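Local coordinates for conserved hypothetical protein (Sulfolobus solfataricus, PDB 2FNA) that probably hydrolyses ATP as an archaeal AAA+ ATPase, binding ADP with magnesium, its cellular role still undefined, at residues Thr330-Thr333 and Trp337-Lys340; Arg220-Gln223 and Asp228-Asp231; Phe66-Tyr71 and Ile274-Glu279; Arg289-Asn294 and Asp322-Asn327. All coordinates share one frame; numbering follows the deposited sequence.

Contact 1 of 4, residues Thr330-Thr333 and Trp337-Lys340; sequences TQLT and WIIK
Leu332, in the last turn of its helix, is where two residues of the following strand region come in. Its CB takes the CG1-CD1 arm of Ile338, and its CD2 lies on the root of Trp337. The Leu332 and Trp337 side chains cross at a slant, so that Leu332 CD2 sits 3.8 Å from Trp337 CB and a little farther from CG, at the start of the indole rather than over its far ring. Ile338 comes in at CB, on a different side of Leu332. Its CG1 stands between the backbone N and the carbonyl carbon (chi1 67°), which swings the arm back to the helix and puts CD1 3.8 Å from Leu332 CB. Thr333 crosses that arm at about a right angle, its OG1 3.7 Å from Ile338 CG1; this is van der Waals packing against a methylene, and the hydroxyl's hydrogen bond goes to Leu329 O. Cutting Ile338 back to an alanine removes CG1 and CD1 and would probably open a gap beside Leu332 CB, leaving that face of the helix end unpacked. The backbone ties the turn as well. Trp337 N gives a nearly straight bond to Leu332 O, 2.8 Å long at 160°. All this closes the tight connection between helix 322-334, probably the recognition helix of the winged helix-turn-helix, and strand 338-340. Around it, Leu332 and Ile338 reach helix 289-299, Trp337 packs edge-to-face on Phe278 and Phe281 of helix 259-282, and strand 345-347 pairs antiparallel with 338-340 in what is probably the wing.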
loop_
_atom_site.group_PDB
_atom_site.type_symbol
_atom_site.label_atom_id
_atom_site.label_comp_id
_atom_site.label_asym_id
_atom_site.label_seq_id
_atom_site.Cartn_x
_atom_site.Cartn_y
_atom_site.Cartn_z
ATOM N N THR A 330 11.235 10.234 -12.927
ATOM C CA THR A 330 10.371 10.806 -11.877
ATOM C C THR A 330 9.126 9.965 -11.623
ATOM O O THR A 330 8.726 9.784 -10.477
ATOM C CB THR A 330 9.922 12.245 -12.244
ATOM O OG1 THR A 330 11.070 13.093 -12.250
ATOM C CG2 THR A 330 8.885 12.790 -11.235
ATOM N N GLN A 331 8.497 9.485 -12.694
ATOM C CA GLN A 331 7.332 8.644 -12.554
ATOM C C GLN A 331 7.699 7.324 -11.834
ATOM O O GLN A 331 7.003 6.893 -10.906
ATOM C CB GLN A 331 6.693 8.390 -13.925
ATOM C CG GLN A 331 5.975 9.604 -14.500
ATOM C CD GLN A 331 4.881 10.110 -13.565
ATOM O OE1 GLN A 331 3.867 9.448 -13.370
ATOM N NE2 GLN A 331 5.099 11.274 -12.968
ATOM N N LEU A 332 8.796 6.710 -12.262
ATOM C CA LEU A 332 9.279 5.439 -11.689
ATOM C C LEU A 332 9.588 5.607 -10.206
ATOM O O LEU A 332 9.229 4.745 -9.364
ATOM C CB LEU A 332 10.525 4.947 -12.470
ATOM C CG LEU A 332 10.228 4.346 -13.856
ATOM C CD1 LEU A 332 11.486 4.088 -14.663
ATOM C CD2 LEU A 332 9.436 3.052 -13.712
ATOM N N THR A 333 10.224 6.727 -9.866
ATOM C CA THR A 333 10.534 7.030 -8.459
ATOM C C THR A 333 9.267 7.276 -7.629
ATOM O O THR A 333 9.167 6.809 -6.479
ATOM C CB THR A 333 11.466 8.235 -8.344
ATOM O OG1 THR A 333 12.653 7.989 -9.096
ATOM C CG2 THR A 333 11.858 8.482 -6.927
ATOM N N TRP A 337 9.313 2.208 -8.085
ATOM C CA TRP A 337 9.958 1.148 -8.875
ATOM C C TRP A 337 11.450 1.208 -8.692
ATOM O O TRP A 337 12.122 0.158 -8.586
ATOM C CB TRP A 337 9.575 1.242 -10.356
ATOM C CG TRP A 337 8.232 0.757 -10.527
ATOM C CD1 TRP A 337 7.087 1.494 -10.568
ATOM C CD2 TRP A 337 7.840 -0.608 -10.582
ATOM N NE1 TRP A 337 6.007 0.667 -10.694
ATOM C CE2 TRP A 337 6.439 -0.633 -10.688
ATOM C CE3 TRP A 337 8.541 -1.817 -10.571
ATOM C CZ2 TRP A 337 5.726 -1.822 -10.778
ATOM C CZ3 TRP A 337 7.838 -2.987 -10.654
ATOM C CH2 TRP A 337 6.449 -2.994 -10.755
ATOM N N ILE A 338 11.948 2.445 -8.635
ATOM C CA ILE A 338 13.352 2.724 -8.380
ATOM C C ILE A 338 13.549 3.717 -7.235
ATOM O O ILE A 338 12.602 4.344 -6.765
ATOM C CB ILE A 338 14.053 3.220 -9.666
ATOM C CG1 ILE A 338 13.536 4.594 -10.130
ATOM C CG2 ILE A 338 13.861 2.186 -10.785
ATOM C CD1 ILE A 338 14.199 5.116 -11.419
ATOM N N ILE A 339 14.787 3.792 -6.754
ATOM C CA ILE A 339 15.206 4.732 -5.721
ATOM C C ILE A 339 16.564 5.298 -6.183
ATOM O O ILE A 339 17.399 4.578 -6.717
ATOM C CB ILE A 339 15.300 4.051 -4.317
ATOM C CG1 ILE A 339 13.921 3.506 -3.917
ATOM C CG2 ILE A 339 15.754 5.044 -3.260
ATOM C CD1 ILE A 339 13.875 2.577 -2.702
ATOM N N LYS A 340 16.761 6.595 -6.021
ATOM C CA LYS A 340 18.023 7.221 -6.406
ATOM C C LYS A 340 18.891 7.396 -5.158
ATOM O O LYS A 340 18.460 8.029 -4.185
ATOM C CB LYS A 340 17.788 8.568 -7.107
ATOM C CG LYS A 340 19.018 9.067 -7.912
ATOM C CD LYS A 340 18.790 10.452 -8.507
HETATM O O HOH W 1 11.636 5.647 -4.922
#

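Contact 2 of 4, residues Arg220-Gln223 and Asp228-Asp231; sequences RGFQ and DFKD
An offset aromatic stack between Phe222 and Phe229 closes the bend between helix 211-225 and helix 232-239, fastening the last turn of the first helix to the loop that leads into the second. The ring centroids are 4.3 Å apart and the planes are inclined by 24°, so the rings are close to parallel but slid past each other. The slide is easy to follow: it is one side of Phe222, the CD2-CE2 bond, that lies against Phe229. Phe222 CE2 stands 3.3 Å above the Phe229 plane, over the ring centre, while Phe222 CD2 is shifted back to 3.4 Å from Phe229 CB. Phe222 CZ drifts the other way, 3.8 Å from Phe229 CD1. In Phe229, CG anti to the backbone N (chi1 -163°) puts the ring beside the helix, and chi2 of 86° turns its face to Phe222. The helices joined here belong to the all-helical part that follows the nucleotide-binding core, consistent with the lid of AAA+ proteins; the Phe222 side chain is about 13 Å from the bound ADP. Replacing Phe229 with a serine would probably strip Phe222 of the ring stacked on it and leave a hole between the loop and the helix. Other aromatics continue the cluster: Phe4 meets Phe222 edge-to-face, Tyr253 does the same to Phe229, and Phe249 of helix 243-256 touches both rings. On the solvent side, Asp228 OD1 takes a weak bond from Phe229 N.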
loop_
_atom_site.group_PDB
_atom_site.type_symbol
_atom_site.label_atom_id
_atom_site.label_comp_id
_atom_site.label_asym_id
_atom_site.label_seq_id
_atom_site.Cartn_x
_atom_site.Cartn_y
_atom_site.Cartn_z
ATOM N N ARG A 220 12.339 -18.049 13.277
ATOM C CA ARG A 220 11.135 -18.119 14.083
ATOM C C ARG A 220 10.031 -18.981 13.452
ATOM O O ARG A 220 9.359 -19.721 14.151
ATOM C CB ARG A 220 10.614 -16.727 14.399
ATOM C CG ARG A 220 9.239 -16.789 14.990
ATOM C CD ARG A 220 8.848 -15.575 15.764
ATOM N NE ARG A 220 7.391 -15.577 15.847
ATOM C CZ ARG A 220 6.661 -14.596 16.358
ATOM N NH1 ARG A 220 7.257 -13.516 16.861
ATOM N NH2 ARG A 220 5.329 -14.706 16.358
ATOM N N GLY A 221 9.846 -18.916 12.138
ATOM C CA GLY A 221 8.761 -19.669 11.509
ATOM C C GLY A 221 9.055 -21.149 11.417
ATOM O O GLY A 221 8.147 -21.997 11.491
ATOM N N PHE A 222 10.331 -21.479 11.243
ATOM C CA PHE A 222 10.758 -22.900 11.244
ATOM C C PHE A 222 10.746 -23.551 12.624
ATOM O O PHE A 222 10.297 -24.717 12.788
ATOM C CB PHE A 222 12.132 -23.024 10.568
ATOM C CG PHE A 222 12.105 -22.699 9.092
ATOM C CD1 PHE A 222 11.035 -23.093 8.294
ATOM C CD2 PHE A 222 13.137 -21.987 8.495
ATOM C CE1 PHE A 222 11.007 -22.805 6.932
ATOM C CE2 PHE A 222 13.122 -21.702 7.142
ATOM C CZ PHE A 222 12.051 -22.094 6.356
ATOM N N GLN A 223 11.226 -22.813 13.620
ATOM C CA GLN A 223 11.132 -23.246 15.007
ATOM C C GLN A 223 9.671 -23.502 15.405
ATOM O O GLN A 223 9.332 -24.557 15.957
ATOM C CB GLN A 223 11.872 -22.263 15.945
ATOM C CG GLN A 223 13.415 -22.278 15.664
ATOM C CD GLN A 223 14.281 -21.600 16.737
ATOM O OE1 GLN A 223 13.773 -20.858 17.599
ATOM N NE2 GLN A 223 15.609 -21.849 16.678
ATOM N N ASP A 228 13.846 -28.563 11.175
ATOM C CA ASP A 228 15.221 -28.052 11.158
ATOM C C ASP A 228 15.384 -27.149 9.938
ATOM O O ASP A 228 14.681 -27.303 8.944
ATOM C CB ASP A 228 16.249 -29.199 11.130
ATOM C CG ASP A 228 17.610 -28.801 11.748
ATOM O OD1 ASP A 228 17.709 -27.722 12.378
ATOM O OD2 ASP A 228 18.573 -29.580 11.605
ATOM N N PHE A 229 16.263 -26.164 10.034
ATOM C CA PHE A 229 16.679 -25.408 8.872
ATOM C C PHE A 229 18.085 -24.876 9.119
ATOM O O PHE A 229 18.402 -24.505 10.225
ATOM C CB PHE A 229 15.694 -24.265 8.595
ATOM C CG PHE A 229 15.807 -23.702 7.202
ATOM C CD1 PHE A 229 15.116 -24.287 6.145
ATOM C CD2 PHE A 229 16.603 -22.597 6.939
ATOM C CE1 PHE A 229 15.217 -23.772 4.859
ATOM C CE2 PHE A 229 16.689 -22.073 5.659
ATOM C CZ PHE A 229 16.004 -22.673 4.618
ATOM N N LYS A 230 18.923 -24.878 8.090
ATOM C CA LYS A 230 20.326 -24.445 8.207
ATOM C C LYS A 230 20.725 -23.274 7.285
ATOM O O LYS A 230 21.511 -22.385 7.682
ATOM C CB LYS A 230 21.252 -25.650 7.975
ATOM C CG LYS A 230 21.414 -26.560 9.198
ATOM N N ASP A 231 20.133 -23.240 6.093
ATOM C CA ASP A 231 20.579 -22.369 4.999
ATOM C C ASP A 231 19.994 -20.941 4.978
ATOM O O ASP A 231 19.582 -20.454 3.930
ATOM C CB ASP A 231 20.214 -23.056 3.681
ATOM C CG ASP A 231 20.931 -24.349 3.498
ATOM O OD1 ASP A 231 22.161 -24.304 3.288
ATOM O OD2 ASP A 231 20.256 -25.398 3.561
#

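Contact 3 of 4, residues Phe66-Tyr71 and Ile274-Glu279; sequences FEERNY and ILKEFE
Glu68 and Lys276 meet in a salt bridge at the surface, the one direct touch between the loop 66-71 and the helix segment 274-279. Glu68 OE2 lies 3.0 Å from Lys276 NZ, a weak hydrogen bond by its geometry. The second carboxylate oxygen hangs back, with Glu68 OE1 4.1 Å from the same NZ, so the ammonium is held at one oxygen rather than astride both. The two chains approach at about a right angle. Lys276 starts with CG anti to its backbone N (chi1 -168°), runs out extended, and bends only at the last torsion (chi4 -41°), which turns NZ in to the carboxylate. Both residues are exposed, so the bridge is open to solvent and probably contributes modestly. Deeper in, the charges are less directly matched. Glu67 OE1 and Glu277 OE2 face each other at 5.3 Å, and the like charges are probably eased by Arg40, salt-bridged to Glu277, and by Arg39, a weak long-range partner of both glutamates. The loop itself is shaped by a type I turn from Phe66 to Arg69, closed by Arg69 N on Phe66 O at 3.0 Å. Across that turn the Arg69 guanidinium lays its face against Phe66 CD1, and Asp76 holds its NH1 in a salt bridge. The loop follows strand 58-62 and helix 259-282 leads to the winged helix region, so this ion pair joins that connecting helix to the nucleotide-binding core, a five-stranded parallel sheet ordered 58-62, 139-144, 171-177, 32-37, 202-206 (2-3-4-1-5), the strand order of AAA+ ATPases.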
loop_
_atom_site.group_PDB
_atom_site.type_symbol
_atom_site.label_atom_id
_atom_site.label_comp_id
_atom_site.label_asym_id
_atom_site.label_seq_id
_atom_site.Cartn_x
_atom_site.Cartn_y
_atom_site.Cartn_z
ATOM N N PHE A 66 -8.724 -1.436 -7.129
ATOM C CA PHE A 66 -8.757 -0.528 -8.252
ATOM C C PHE A 66 -7.416 -0.415 -8.958
ATOM O O PHE A 66 -7.301 0.367 -9.885
ATOM C CB PHE A 66 -9.222 0.858 -7.781
ATOM C CG PHE A 66 -10.601 0.855 -7.217
ATOM C CD1 PHE A 66 -11.685 0.589 -8.039
ATOM C CD2 PHE A 66 -10.835 1.081 -5.863
ATOM C CE1 PHE A 66 -12.988 0.553 -7.536
ATOM C CE2 PHE A 66 -12.137 1.070 -5.361
ATOM C CZ PHE A 66 -13.224 0.793 -6.223
ATOM N N GLU A 67 -6.412 -1.187 -8.531
ATOM C CA GLU A 67 -5.048 -0.989 -9.025
ATOM C C GLU A 67 -4.906 -1.226 -10.527
ATOM O O GLU A 67 -4.053 -0.606 -11.166
ATOM C CB GLU A 67 -4.025 -1.831 -8.242
ATOM C CG GLU A 67 -4.107 -3.328 -8.531
ATOM C CD GLU A 67 -3.365 -4.181 -7.484
ATOM O OE1 GLU A 67 -2.366 -3.684 -6.901
ATOM O OE2 GLU A 67 -3.799 -5.352 -7.281
ATOM N N GLU A 68 -5.750 -2.091 -11.086
ATOM C CA GLU A 68 -5.706 -2.395 -12.538
ATOM C C GLU A 68 -6.458 -1.407 -13.422
ATOM O O GLU A 68 -6.369 -1.492 -14.643
ATOM C CB GLU A 68 -6.227 -3.803 -12.797
ATOM C CG GLU A 68 -5.368 -4.871 -12.161
ATOM C CD GLU A 68 -5.930 -6.277 -12.330
ATOM O OE1 GLU A 68 -6.890 -6.452 -13.112
ATOM O OE2 GLU A 68 -5.412 -7.203 -11.672
ATOM N N ARG A 69 -7.155 -0.452 -12.811
ATOM C CA ARG A 69 -7.853 0.612 -13.538
ATOM C C ARG A 69 -7.072 1.900 -13.575
ATOM O O ARG A 69 -6.259 2.171 -12.699
ATOM C CB ARG A 69 -9.173 0.932 -12.861
ATOM C CG ARG A 69 -10.104 -0.233 -12.707
ATOM C CD ARG A 69 -11.336 0.214 -11.972
ATOM N NE ARG A 69 -12.028 -0.936 -11.405
ATOM C CZ ARG A 69 -13.241 -0.895 -10.872
ATOM N NH1 ARG A 69 -13.911 0.242 -10.841
ATOM N NH2 ARG A 69 -13.782 -1.999 -10.369
ATOM N N ASN A 70 -7.374 2.717 -14.573
ATOM C CA ASN A 70 -6.774 4.040 -14.728
ATOM C C ASN A 70 -7.675 5.144 -14.173
ATOM O O ASN A 70 -7.252 6.303 -14.019
ATOM C CB ASN A 70 -6.543 4.308 -16.225
ATOM C CG ASN A 70 -5.470 5.353 -16.476
ATOM O OD1 ASN A 70 -4.475 5.425 -15.757
ATOM N ND2 ASN A 70 -5.668 6.166 -17.515
ATOM N N TYR A 71 -8.926 4.777 -13.904
ATOM C CA TYR A 71 -9.937 5.710 -13.496
ATOM C C TYR A 71 -10.870 4.977 -12.550
ATOM O O TYR A 71 -11.127 3.805 -12.748
ATOM C CB TYR A 71 -10.685 6.246 -14.733
ATOM C CG TYR A 71 -11.758 7.244 -14.398
ATOM C CD1 TYR A 71 -11.440 8.573 -14.183
ATOM C CD2 TYR A 71 -13.101 6.859 -14.278
ATOM C CE1 TYR A 71 -12.413 9.494 -13.848
ATOM C CE2 TYR A 71 -14.081 7.781 -13.940
ATOM C CZ TYR A 71 -13.719 9.106 -13.729
ATOM O OH TYR A 71 -14.641 10.053 -13.425
ATOM N N ILE A 274 5.582 -9.220 -9.987
ATOM C CA ILE A 274 6.211 -7.933 -10.289
ATOM C C ILE A 274 5.895 -7.423 -11.698
ATOM O O ILE A 274 5.583 -6.253 -11.881
ATOM C CB ILE A 274 7.731 -7.992 -10.070
ATOM C CG1 ILE A 274 8.023 -8.087 -8.574
ATOM C CG2 ILE A 274 8.455 -6.775 -10.726
ATOM C CD1 ILE A 274 9.309 -8.754 -8.211
ATOM N N LEU A 275 5.973 -8.293 -12.691
ATOM C CA LEU A 275 5.734 -7.884 -14.085
ATOM C C LEU A 275 4.250 -7.560 -14.357
ATOM O O LEU A 275 3.937 -6.719 -15.202
ATOM C CB LEU A 275 6.218 -8.979 -15.039
ATOM C CG LEU A 275 7.736 -9.197 -15.111
ATOM C CD1 LEU A 275 8.098 -10.344 -16.041
ATOM C CD2 LEU A 275 8.441 -7.958 -15.533
ATOM N N LYS A 276 3.344 -8.207 -13.627
ATOM C CA LYS A 276 1.942 -7.850 -13.702
ATOM C C LYS A 276 1.713 -6.447 -13.114
ATOM O O LYS A 276 0.952 -5.642 -13.655
ATOM C CB LYS A 276 1.089 -8.867 -12.967
ATOM C CG LYS A 276 -0.402 -8.716 -13.261
ATOM C CD LYS A 276 -1.253 -9.298 -12.176
ATOM C CE LYS A 276 -2.696 -9.370 -12.619
ATOM N NZ LYS A 276 -3.115 -8.132 -13.369
ATOM N N GLU A 277 2.370 -6.180 -11.989
ATOM C CA GLU A 277 2.348 -4.857 -11.366
ATOM C C GLU A 277 2.999 -3.794 -12.269
ATOM O O GLU A 277 2.606 -2.623 -12.261
ATOM C CB GLU A 277 3.053 -4.928 -10.012
ATOM C CG GLU A 277 2.209 -5.680 -8.977
ATOM C CD GLU A 277 2.916 -5.939 -7.682
ATOM O OE1 GLU A 277 4.145 -5.715 -7.586
ATOM O OE2 GLU A 277 2.234 -6.398 -6.744
ATOM N N PHE A 278 4.003 -4.172 -13.040
ATOM C CA PHE A 278 4.545 -3.215 -13.975
ATOM C C PHE A 278 3.539 -2.903 -15.076
ATOM O O PHE A 278 3.486 -1.786 -15.556
ATOM C CB PHE A 278 5.850 -3.693 -14.574
ATOM C CG PHE A 278 6.698 -2.577 -15.100
ATOM C CD1 PHE A 278 7.152 -1.586 -14.236
ATOM C CD2 PHE A 278 7.042 -2.501 -16.435
ATOM C CE1 PHE A 278 7.937 -0.562 -14.683
ATOM C CE2 PHE A 278 7.836 -1.471 -16.885
ATOM C CZ PHE A 278 8.284 -0.498 -15.987
ATOM N N GLU A 279 2.750 -3.893 -15.478
ATOM C CA GLU A 279 1.678 -3.673 -16.466
ATOM C C GLU A 279 0.638 -2.710 -15.927
ATOM O O GLU A 279 0.178 -1.862 -16.667
ATOM C CB GLU A 279 0.995 -4.979 -16.868
ATOM C CG GLU A 279 1.840 -5.858 -17.749
ATOM C CD GLU A 279 2.274 -5.127 -18.994
ATOM O OE1 GLU A 279 1.379 -4.598 -19.696
ATOM O OE2 GLU A 279 3.503 -5.037 -19.237
#

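Contact 4 of 4, residues Arg289-Asn294 and Asp322-Asn327; sequences RKRYLN and DSEIYN
Arg291 reaches across to Glu324 with a long arm, linking two helices whose closest CA atoms in these segments, Arg291 and Ile325, are still 9.5 Å apart. Its CB already points at the other helix, and CG is set anti to the carbonyl carbon (chi1 -57°). From CG to NE the chain is extended, and these carbons span the distance without touching the 322-327 segment. At NE the first charge partner appears: Glu316, at the end of helix 305-316, forms a salt bridge there. The tip does the rest. NH1 approaches Glu324 OE2 at 3.2 Å, and the bond is weak, bent to 135°. The carboxylate comes to the edge of the guanidinium, close to its plane, but its own plane is turned by 54°, so the groups share one N-to-O contact and not a paired, two-pronged one. Tyr328 OH is a further partner of NH1. Glu324 has a second hold: its OE1 is hydrogen-bonded to Ser321 OG, just ahead of the helix, which probably steadies the carboxylate for Arg291. With Glu316 on NE and Glu324 on NH1, the guanidinium charge is likely to be well balanced. One residue along, the Tyr292 OH stops 4.2 Å from Asn327 O, a contact by proximity alone. Its ring turns inward instead, edge-to-face with Phe281 and with Tyr328. Arg291 therefore ties together helices 289-299, 305-316 and 322-334, the three-helix bundle expected of a winged helix-turn-helix domain, whose last helix would be the one that reads DNA.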
loop_
_atom_site.group_PDB
_atom_site.type_symbol
_atom_site.label_atom_id
_atom_site.label_comp_id
_atom_site.label_asym_id
_atom_site.label_seq_id
_atom_site.Cartn_x
_atom_site.Cartn_y
_atom_site.Cartn_z
ATOM N N ARG A 289 5.785 3.024 -23.336
ATOM C CA ARG A 289 5.830 1.693 -22.781
ATOM C C ARG A 289 7.162 0.963 -23.017
ATOM O O ARG A 289 7.776 0.468 -22.084
ATOM C CB ARG A 289 4.688 0.881 -23.368
ATOM C CG ARG A 289 4.699 -0.549 -22.939
ATOM C CD ARG A 289 3.825 -1.367 -23.813
ATOM N NE ARG A 289 3.768 -2.731 -23.319
ATOM C CZ ARG A 289 2.997 -3.147 -22.322
ATOM N NH1 ARG A 289 2.183 -2.306 -21.676
ATOM N NH2 ARG A 289 3.047 -4.421 -21.972
ATOM N N LYS A 290 7.571 0.865 -24.271
ATOM C CA LYS A 290 8.876 0.290 -24.625
ATOM C C LYS A 290 10.038 1.006 -23.927
ATOM O O LYS A 290 11.010 0.376 -23.525
ATOM C CB LYS A 290 9.074 0.294 -26.153
ATOM C CG LYS A 290 8.175 -0.710 -26.873
ATOM C CD LYS A 290 8.402 -0.716 -28.391
ATOM N N ARG A 291 9.912 2.313 -23.766
ATOM C CA ARG A 291 10.929 3.103 -23.103
ATOM C C ARG A 291 11.051 2.737 -21.630
ATOM O O ARG A 291 12.148 2.560 -21.123
ATOM C CB ARG A 291 10.600 4.584 -23.236
ATOM C CG ARG A 291 10.446 5.028 -24.691
ATOM C CD ARG A 291 10.445 6.525 -24.845
ATOM N NE ARG A 291 10.688 6.898 -26.239
ATOM C CZ ARG A 291 10.954 8.135 -26.651
ATOM N NH1 ARG A 291 11.007 9.142 -25.791
ATOM N NH2 ARG A 291 11.163 8.365 -27.936
ATOM N N TYR A 292 9.919 2.641 -20.938
ATOM C CA TYR A 292 9.923 2.196 -19.539
ATOM C C TYR A 292 10.557 0.796 -19.368
ATOM O O TYR A 292 11.391 0.602 -18.488
ATOM C CB TYR A 292 8.505 2.246 -18.946
ATOM C CG TYR A 292 8.061 3.637 -18.532
ATOM C CD1 TYR A 292 8.713 4.316 -17.501
ATOM C CD2 TYR A 292 6.978 4.273 -19.145
ATOM C CE1 TYR A 292 8.323 5.583 -17.100
ATOM C CE2 TYR A 292 6.570 5.568 -18.739
ATOM C CZ TYR A 292 7.251 6.213 -17.721
ATOM O OH TYR A 292 6.876 7.475 -17.291
ATOM N N LEU A 293 10.170 -0.171 -20.204
ATOM C CA LEU A 293 10.785 -1.505 -20.177
ATOM C C LEU A 293 12.304 -1.397 -20.330
ATOM O O LEU A 293 13.064 -2.090 -19.645
ATOM C CB LEU A 293 10.219 -2.418 -21.281
ATOM C CG LEU A 293 8.866 -3.063 -20.966
ATOM C CD1 LEU A 293 8.137 -3.469 -22.236
ATOM C CD2 LEU A 293 9.037 -4.263 -20.010
ATOM N N ASN A 294 12.735 -0.525 -21.233
ATOM C CA ASN A 294 14.150 -0.330 -21.494
ATOM C C ASN A 294 14.867 0.234 -20.267
ATOM O O ASN A 294 15.942 -0.238 -19.896
ATOM C CB ASN A 294 14.330 0.608 -22.678
ATOM C CG ASN A 294 15.747 0.639 -23.178
ATOM O OD1 ASN A 294 16.642 1.178 -22.517
ATOM N ND2 ASN A 294 15.964 0.067 -24.358
ATOM N N ASP A 322 16.333 15.653 -22.402
ATOM C CA ASP A 322 16.476 15.514 -20.952
ATOM C C ASP A 322 15.144 15.659 -20.217
ATOM O O ASP A 322 15.020 15.187 -19.094
ATOM C CB ASP A 322 17.490 16.522 -20.406
ATOM C CG ASP A 322 18.895 16.283 -20.935
ATOM O OD1 ASP A 322 19.206 15.150 -21.372
ATOM O OD2 ASP A 322 19.689 17.243 -20.913
ATOM N N SER A 323 14.164 16.308 -20.846
ATOM C CA SER A 323 12.831 16.497 -20.255
ATOM C C SER A 323 12.070 15.188 -20.217
ATOM O O SER A 323 11.407 14.875 -19.224
ATOM C CB SER A 323 11.989 17.500 -21.057
ATOM O OG SER A 323 12.574 18.787 -21.081
ATOM N N GLU A 324 12.140 14.452 -21.324
ATOM C CA GLU A 324 11.500 13.151 -21.425
ATOM C C GLU A 324 12.110 12.193 -20.398
ATOM O O GLU A 324 11.377 11.567 -19.620
ATOM C CB GLU A 324 11.643 12.592 -22.849
ATOM C CG GLU A 324 10.730 13.274 -23.866
ATOM C CD GLU A 324 11.011 12.862 -25.315
ATOM O OE1 GLU A 324 12.095 13.207 -25.865
ATOM O OE2 GLU A 324 10.124 12.218 -25.916
ATOM N N ILE A 325 13.444 12.125 -20.388
ATOM C CA ILE A 325 14.199 11.256 -19.470
ATOM C C ILE A 325 13.856 11.539 -17.996
ATOM O O ILE A 325 13.617 10.625 -17.230
ATOM C CB ILE A 325 15.737 11.417 -19.630
ATOM C CG1 ILE A 325 16.201 11.127 -21.072
ATOM C CG2 ILE A 325 16.481 10.525 -18.614
ATOM C CD1 ILE A 325 16.520 9.675 -21.376
ATOM N N TYR A 326 13.864 12.813 -17.626
ATOM C CA TYR A 326 13.528 13.256 -16.287
ATOM C C TYR A 326 12.134 12.783 -15.886
ATOM O O TYR A 326 11.928 12.298 -14.769
ATOM C CB TYR A 326 13.592 14.787 -16.221
ATOM C CG TYR A 326 13.208 15.375 -14.872
ATOM C CD1 TYR A 326 14.133 15.440 -13.829
ATOM C CD2 TYR A 326 11.923 15.874 -14.642
ATOM C CE1 TYR A 326 13.795 15.979 -12.596
ATOM C CE2 TYR A 326 11.575 16.413 -13.412
ATOM C CZ TYR A 326 12.515 16.463 -12.394
ATOM O OH TYR A 326 12.177 16.996 -11.168
ATOM N N ASN A 327 11.177 12.936 -16.800
ATOM C CA ASN A 327 9.789 12.553 -16.534
ATOM C C ASN A 327 9.632 11.042 -16.327
ATOM O O ASN A 327 8.888 10.621 -15.446
ATOM C CB ASN A 327 8.877 13.056 -17.665
ATOM C CG ASN A 327 7.460 12.478 -17.605
ATOM O OD1 ASN A 327 6.746 12.625 -16.606
ATOM N ND2 ASN A 327 7.034 11.853 -18.707
#

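Along the chain the pairs do not come in document order: contact 3 starts in the core loop 66-71 and ends on helix 259-282, with contact 2 lying between its two halves; contacts 4 and 1 follow. Contacts 1 and 4 share helix 322-334, have centres 11 Å apart, and belong to the winged helix region. Contact 3 adjoins both: Trp337 and Leu332 pack on its helix, and Glu279 is salt-bridged to Arg289, so the nucleotide-binding core is joined to the C-terminal domain through helix 259-282. Contact 2 stands apart in the helical region, its centre about 35 Å from contacts 1 and 3 and 44 Å from contact 4.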